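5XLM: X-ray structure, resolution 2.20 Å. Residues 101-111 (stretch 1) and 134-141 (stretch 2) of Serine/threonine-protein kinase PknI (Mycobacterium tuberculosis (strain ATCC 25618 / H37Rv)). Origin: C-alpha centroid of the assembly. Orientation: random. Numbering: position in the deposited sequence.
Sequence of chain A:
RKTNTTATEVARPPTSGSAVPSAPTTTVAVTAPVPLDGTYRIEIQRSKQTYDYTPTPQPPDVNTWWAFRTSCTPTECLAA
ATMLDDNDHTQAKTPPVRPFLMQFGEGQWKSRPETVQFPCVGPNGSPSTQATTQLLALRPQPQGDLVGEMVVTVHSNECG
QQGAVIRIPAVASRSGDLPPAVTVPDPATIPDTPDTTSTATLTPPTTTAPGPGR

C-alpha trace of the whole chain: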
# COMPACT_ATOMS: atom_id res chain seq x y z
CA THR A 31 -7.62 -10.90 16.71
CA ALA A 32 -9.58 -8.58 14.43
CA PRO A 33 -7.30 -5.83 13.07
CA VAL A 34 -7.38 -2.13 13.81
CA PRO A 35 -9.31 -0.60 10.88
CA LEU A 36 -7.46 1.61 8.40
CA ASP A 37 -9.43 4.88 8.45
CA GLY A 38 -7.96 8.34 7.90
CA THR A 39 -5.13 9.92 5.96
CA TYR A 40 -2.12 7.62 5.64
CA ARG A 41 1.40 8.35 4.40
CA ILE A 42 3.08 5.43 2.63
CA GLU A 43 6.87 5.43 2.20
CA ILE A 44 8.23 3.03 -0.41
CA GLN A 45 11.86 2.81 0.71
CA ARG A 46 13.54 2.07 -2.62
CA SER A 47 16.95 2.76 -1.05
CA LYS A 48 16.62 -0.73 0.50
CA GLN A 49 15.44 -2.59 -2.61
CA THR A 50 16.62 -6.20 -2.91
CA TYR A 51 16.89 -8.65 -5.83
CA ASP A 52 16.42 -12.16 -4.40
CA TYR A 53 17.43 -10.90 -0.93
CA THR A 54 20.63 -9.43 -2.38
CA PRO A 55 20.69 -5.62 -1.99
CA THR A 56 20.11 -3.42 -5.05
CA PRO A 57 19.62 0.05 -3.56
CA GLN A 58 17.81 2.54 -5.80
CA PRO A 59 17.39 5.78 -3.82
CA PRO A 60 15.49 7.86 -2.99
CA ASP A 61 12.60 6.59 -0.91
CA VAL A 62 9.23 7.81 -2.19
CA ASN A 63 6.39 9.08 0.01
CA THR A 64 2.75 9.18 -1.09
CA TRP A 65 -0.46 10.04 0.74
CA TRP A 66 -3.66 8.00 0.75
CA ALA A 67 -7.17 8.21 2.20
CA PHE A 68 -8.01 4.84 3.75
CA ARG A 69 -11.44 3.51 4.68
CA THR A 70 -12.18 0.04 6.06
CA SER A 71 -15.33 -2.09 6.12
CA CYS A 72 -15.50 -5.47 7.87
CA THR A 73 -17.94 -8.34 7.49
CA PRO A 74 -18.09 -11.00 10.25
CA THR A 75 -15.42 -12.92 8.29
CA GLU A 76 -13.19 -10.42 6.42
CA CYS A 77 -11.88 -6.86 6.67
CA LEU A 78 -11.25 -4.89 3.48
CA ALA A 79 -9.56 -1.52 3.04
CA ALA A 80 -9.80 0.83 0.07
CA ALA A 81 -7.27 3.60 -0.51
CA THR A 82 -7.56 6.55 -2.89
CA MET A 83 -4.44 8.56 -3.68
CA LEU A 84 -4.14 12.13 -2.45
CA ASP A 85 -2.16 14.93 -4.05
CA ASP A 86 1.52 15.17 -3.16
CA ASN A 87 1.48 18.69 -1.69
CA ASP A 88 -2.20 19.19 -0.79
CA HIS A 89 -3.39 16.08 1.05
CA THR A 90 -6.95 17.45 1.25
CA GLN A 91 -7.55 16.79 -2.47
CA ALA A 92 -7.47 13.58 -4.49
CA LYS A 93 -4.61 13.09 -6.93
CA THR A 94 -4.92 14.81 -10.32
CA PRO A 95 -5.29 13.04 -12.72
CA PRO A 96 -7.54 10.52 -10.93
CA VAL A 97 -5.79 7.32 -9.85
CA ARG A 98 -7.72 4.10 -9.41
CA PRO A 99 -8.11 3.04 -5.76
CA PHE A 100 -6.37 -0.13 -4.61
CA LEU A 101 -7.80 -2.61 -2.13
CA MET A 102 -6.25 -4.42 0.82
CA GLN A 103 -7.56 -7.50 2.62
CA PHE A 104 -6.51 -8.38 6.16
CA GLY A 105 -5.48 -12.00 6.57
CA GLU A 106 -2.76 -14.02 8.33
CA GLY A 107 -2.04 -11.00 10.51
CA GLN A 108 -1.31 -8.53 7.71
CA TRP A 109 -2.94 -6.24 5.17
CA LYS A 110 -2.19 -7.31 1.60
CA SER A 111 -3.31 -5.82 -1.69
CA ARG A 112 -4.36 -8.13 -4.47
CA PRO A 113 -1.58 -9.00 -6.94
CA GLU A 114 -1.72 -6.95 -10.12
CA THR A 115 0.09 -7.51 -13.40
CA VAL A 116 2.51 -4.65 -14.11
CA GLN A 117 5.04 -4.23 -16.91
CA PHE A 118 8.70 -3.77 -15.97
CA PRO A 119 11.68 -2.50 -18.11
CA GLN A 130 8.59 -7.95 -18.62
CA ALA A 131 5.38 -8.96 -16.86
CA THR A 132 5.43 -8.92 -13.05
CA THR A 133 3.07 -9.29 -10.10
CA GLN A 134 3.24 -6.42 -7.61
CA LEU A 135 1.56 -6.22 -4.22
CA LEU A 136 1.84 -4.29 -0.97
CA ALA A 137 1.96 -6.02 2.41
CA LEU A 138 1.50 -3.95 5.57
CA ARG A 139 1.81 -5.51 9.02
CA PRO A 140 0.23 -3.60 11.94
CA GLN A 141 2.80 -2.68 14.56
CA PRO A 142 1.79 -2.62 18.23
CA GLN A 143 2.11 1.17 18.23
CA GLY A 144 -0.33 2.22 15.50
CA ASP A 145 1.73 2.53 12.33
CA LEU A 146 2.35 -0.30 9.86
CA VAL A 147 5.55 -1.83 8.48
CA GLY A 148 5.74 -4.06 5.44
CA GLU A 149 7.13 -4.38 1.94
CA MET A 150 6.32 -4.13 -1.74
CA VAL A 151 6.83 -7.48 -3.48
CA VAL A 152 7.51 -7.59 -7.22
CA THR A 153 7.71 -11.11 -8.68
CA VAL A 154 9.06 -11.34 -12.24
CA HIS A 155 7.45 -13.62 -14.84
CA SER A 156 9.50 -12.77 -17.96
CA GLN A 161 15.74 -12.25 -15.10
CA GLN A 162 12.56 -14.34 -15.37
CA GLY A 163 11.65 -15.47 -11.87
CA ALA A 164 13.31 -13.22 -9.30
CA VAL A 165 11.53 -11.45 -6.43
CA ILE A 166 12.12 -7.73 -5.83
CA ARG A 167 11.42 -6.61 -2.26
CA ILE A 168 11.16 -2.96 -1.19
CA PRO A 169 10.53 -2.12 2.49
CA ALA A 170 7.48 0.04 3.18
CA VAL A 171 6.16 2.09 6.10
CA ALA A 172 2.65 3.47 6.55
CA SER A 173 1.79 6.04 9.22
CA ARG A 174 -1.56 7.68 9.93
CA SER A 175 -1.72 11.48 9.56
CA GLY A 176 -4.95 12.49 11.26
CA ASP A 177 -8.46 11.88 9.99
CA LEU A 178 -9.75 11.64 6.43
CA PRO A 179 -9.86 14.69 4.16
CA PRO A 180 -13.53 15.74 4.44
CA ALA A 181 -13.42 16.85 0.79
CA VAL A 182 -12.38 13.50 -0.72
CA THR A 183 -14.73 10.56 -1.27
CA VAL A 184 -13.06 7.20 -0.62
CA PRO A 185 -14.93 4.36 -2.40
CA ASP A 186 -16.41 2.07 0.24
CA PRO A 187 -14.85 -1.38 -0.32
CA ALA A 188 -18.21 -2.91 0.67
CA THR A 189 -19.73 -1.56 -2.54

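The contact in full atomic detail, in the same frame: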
# COMPACT_ATOMS: atom_id res chain seq x y z
N LEU A 101 -7.12 -1.96 -3.24
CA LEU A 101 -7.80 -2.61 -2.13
C LEU A 101 -6.83 -3.48 -1.35
O LEU A 101 -5.92 -4.08 -1.93
CB LEU A 101 -8.97 -3.46 -2.64
CG LEU A 101 -9.84 -2.80 -3.72
CD1 LEU A 101 -10.89 -3.76 -4.24
CD2 LEU A 101 -10.49 -1.53 -3.19
N MET A 102 -7.02 -3.54 -0.03
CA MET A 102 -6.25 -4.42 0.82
C MET A 102 -7.19 -5.28 1.65
O MET A 102 -8.23 -4.82 2.11
CB MET A 102 -5.31 -3.64 1.75
CG MET A 102 -4.40 -2.67 1.02
SD MET A 102 -3.06 -2.05 2.06
CE MET A 102 -1.96 -3.46 2.07
N GLN A 103 -6.81 -6.55 1.83
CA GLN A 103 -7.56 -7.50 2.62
C GLN A 103 -6.70 -7.96 3.78
O GLN A 103 -5.54 -8.35 3.58
CB GLN A 103 -8.00 -8.70 1.77
CG GLN A 103 -8.79 -9.75 2.52
CD GLN A 103 -9.36 -10.81 1.61
OE1 GLN A 103 -9.24 -10.73 0.38
NE2 GLN A 103 -10.00 -11.82 2.19
N PHE A 104 -7.24 -7.91 4.99
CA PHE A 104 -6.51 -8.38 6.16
C PHE A 104 -6.65 -9.89 6.29
O PHE A 104 -7.75 -10.43 6.23
CB PHE A 104 -6.99 -7.70 7.44
CG PHE A 104 -6.06 -7.88 8.61
CD1 PHE A 104 -4.99 -7.03 8.79
CD2 PHE A 104 -6.25 -8.92 9.51
CE1 PHE A 104 -4.12 -7.19 9.86
CE2 PHE A 104 -5.39 -9.09 10.58
CZ PHE A 104 -4.32 -8.23 10.76
N GLY A 105 -5.51 -10.56 6.45
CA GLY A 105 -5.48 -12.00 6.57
C GLY A 105 -4.10 -12.47 6.96
O GLY A 105 -3.10 -11.91 6.49
N GLU A 106 -4.03 -13.49 7.81
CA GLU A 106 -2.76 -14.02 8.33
C GLU A 106 -1.96 -12.93 9.04
O GLU A 106 -0.73 -12.89 8.98
CB GLU A 106 -1.94 -14.67 7.21
CG GLU A 106 -2.53 -15.96 6.65
CD GLU A 106 -3.76 -15.72 5.80
OE1 GLU A 106 -4.87 -16.11 6.23
OE2 GLU A 106 -3.63 -15.12 4.71
N GLY A 107 -2.68 -12.03 9.72
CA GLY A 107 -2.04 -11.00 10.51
C GLY A 107 -1.43 -9.86 9.74
O GLY A 107 -0.55 -9.17 10.27
N GLN A 108 -1.86 -9.62 8.50
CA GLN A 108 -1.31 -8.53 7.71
C GLN A 108 -2.34 -8.05 6.71
O GLN A 108 -3.24 -8.80 6.31
CB GLN A 108 -0.03 -8.96 6.97
CG GLN A 108 -0.29 -9.92 5.81
CD GLN A 108 0.96 -10.23 5.02
OE1 GLN A 108 2.05 -9.76 5.35
NE2 GLN A 108 0.82 -11.03 3.97
N TRP A 109 -2.20 -6.79 6.30
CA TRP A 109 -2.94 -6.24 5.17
C TRP A 109 -2.16 -6.53 3.89
O TRP A 109 -0.95 -6.30 3.84
CB TRP A 109 -3.16 -4.74 5.32
CG TRP A 109 -3.99 -4.34 6.49
CD1 TRP A 109 -3.53 -4.00 7.73
CD2 TRP A 109 -5.41 -4.24 6.54
NE1 TRP A 109 -4.59 -3.69 8.55
CE2 TRP A 109 -5.76 -3.83 7.84
CE3 TRP A 109 -6.43 -4.46 5.61
CZ2 TRP A 109 -7.08 -3.63 8.24
CZ3 TRP A 109 -7.75 -4.26 6.00
CH2 TRP A 109 -8.06 -3.85 7.31
N LYS A 110 -2.85 -7.02 2.87
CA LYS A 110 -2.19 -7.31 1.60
C LYS A 110 -3.10 -6.93 0.45
O LYS A 110 -4.27 -7.32 0.42
CB LYS A 110 -1.81 -8.80 1.50
CG LYS A 110 -1.09 -9.14 0.21
CD LYS A 110 -0.20 -10.37 0.34
CE LYS A 110 -1.01 -11.65 0.46
NZ LYS A 110 -0.15 -12.86 0.36
N SER A 111 -2.57 -6.16 -0.48
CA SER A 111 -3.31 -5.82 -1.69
C SER A 111 -3.32 -7.01 -2.64
O SER A 111 -2.45 -7.89 -2.59
CB SER A 111 -2.69 -4.59 -2.37
OG SER A 111 -1.39 -4.87 -2.84
N GLN A 134 2.85 -7.36 -8.65
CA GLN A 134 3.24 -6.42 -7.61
C GLN A 134 2.13 -6.30 -6.58
O GLN A 134 0.96 -6.19 -6.93
CB GLN A 134 3.57 -5.04 -8.21
CG GLN A 134 4.55 -5.10 -9.36
CD GLN A 134 5.08 -3.74 -9.75
OE1 GLN A 134 4.70 -2.72 -9.18
NE2 GLN A 134 5.97 -3.72 -10.74
N LEU A 135 2.52 -6.35 -5.31
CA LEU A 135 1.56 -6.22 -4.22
C LEU A 135 2.22 -5.50 -3.06
O LEU A 135 3.45 -5.45 -2.96
CB LEU A 135 1.02 -7.59 -3.77
CG LEU A 135 1.98 -8.71 -3.37
CD1 LEU A 135 2.48 -8.56 -1.94
CD2 LEU A 135 1.31 -10.06 -3.56
N LEU A 136 1.39 -4.95 -2.19
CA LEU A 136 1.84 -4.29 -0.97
C LEU A 136 1.36 -5.08 0.23
O LEU A 136 0.18 -5.43 0.33
CB LEU A 136 1.31 -2.85 -0.90
CG LEU A 136 1.76 -2.04 0.32
CD1 LEU A 136 3.27 -1.92 0.35
CD2 LEU A 136 1.11 -0.67 0.33
N ALA A 137 2.28 -5.38 1.15
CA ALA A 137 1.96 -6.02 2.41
C ALA A 137 2.28 -5.04 3.53
O ALA A 137 3.37 -4.46 3.55
CB ALA A 137 2.73 -7.32 2.60
N LEU A 138 1.33 -4.85 4.44
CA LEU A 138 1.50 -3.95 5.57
C LEU A 138 1.11 -4.68 6.85
O LEU A 138 -0.04 -5.12 6.99
CB LEU A 138 0.66 -2.68 5.40
CG LEU A 138 1.10 -1.73 4.28
CD1 LEU A 138 0.17 -0.54 4.21
CD2 LEU A 138 2.54 -1.28 4.50
N ARG A 139 2.05 -4.80 7.77
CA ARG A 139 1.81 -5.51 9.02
C ARG A 139 1.59 -4.50 10.14
O ARG A 139 2.46 -3.64 10.36
CB ARG A 139 2.98 -6.43 9.35
CG ARG A 139 3.13 -7.58 8.38
CD ARG A 139 4.33 -7.41 7.46
NE ARG A 139 4.32 -8.39 6.37
CZ ARG A 139 5.33 -8.58 5.53
NH1 ARG A 139 6.44 -7.87 5.66
NH2 ARG A 139 5.23 -9.49 4.56
N PRO A 140 0.47 -4.57 10.86
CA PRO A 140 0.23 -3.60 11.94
C PRO A 140 1.23 -3.79 13.07
O PRO A 140 1.41 -4.89 13.58
CB PRO A 140 -1.20 -3.93 12.40
CG PRO A 140 -1.79 -4.77 11.30
CD PRO A 140 -0.64 -5.52 10.70
N GLN A 141 1.87 -2.69 13.44
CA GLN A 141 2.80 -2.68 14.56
C GLN A 141 1.98 -2.47 15.82
O GLN A 141 0.85 -1.98 15.75
CB GLN A 141 3.87 -1.62 14.37
CG GLN A 141 4.78 -1.90 13.19
CD GLN A 141 5.18 -3.36 13.11
OE1 GLN A 141 5.68 -3.94 14.07
NE2 GLN A 141 4.95 -3.97 11.95
O HOH W 1 -1.54 -4.37 -5.72

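This contact is an antiparallel pairing of two neighbouring β-strands, in which the second arm of a hairpin, through W109 and S111, hydrogen-bonds to the strand 134-140 while side chains from both arms pack over one face of the pair. The hairpin reverses through a type I' turn from G105 to Q108; G107 lies at phi 75°, a conformation that favours glycine.

The strand axes run at 166° to each other, close to ideal antiparallel. W109 and L138 form the hydrogen-bonded pair: W109 N donates to L138 O and L138 N donates to W109 O, both at 2.8 Å. One residue along, K110 and A137 form a non-hydrogen-bonded pair, and their CA atoms come within 4.4 Å. Here the backbones touch through CA-H...O contacts, with A137 CA 3.3 Å from W109 O and K110 CA 3.3 Å from L136 O. The hydrogen bonding continues with S111 N donating to L136 O at 3.0 Å. The return bond is accepted by a side chain: L136 N donates to S111 OG at 2.9 Å and 173°, nearly straight. Serine suits this site because its short side chain, with chi1 at 65° (p), brings a hydroxyl within reach of the neighbouring backbone. S111 OG also hydrogen-bonds to a water at 2.9 Å from the water oxygen, and that water donates a weak hydrogen bond to Q134 O.

W109 and L138 direct their side chains to the same face of the sheet, where their CB atoms lie 4.3 Å apart, and both are buried. M102, from the first arm of the hairpin, reaches this strand with its flexible thioether chain: M102 CE is 4.2 Å from L138 CG and 4.3 Å from L136 CG. Farther along, P140 offers a compact apolar ring to two aromatic residues. P140 CG is 3.7 Å from F104 CE1, at the edge of the phenyl ring, and 4.0 Å from W109 CD1.

The face carrying K110 and A137 is different in character. Q108 OE1 lies 3.7 Å from A137 CB, beside the small methyl group, and the Q108 chain, with chi1 p and chi2 t, carries its amide oxygen to R139. R139 NE donates to Q108 OE1 at 2.8 Å, and R139 NH2 adds a weak bond to Q108 OE1 at 3.3 Å; the oxygen lies near the guanidinium plane, where the N-H groups point. The exposed K110 contributes its aliphatic portion, with K110 CD 4.0 Å from L135 CD1, while its charged amine remains free of any partner in the other stretch.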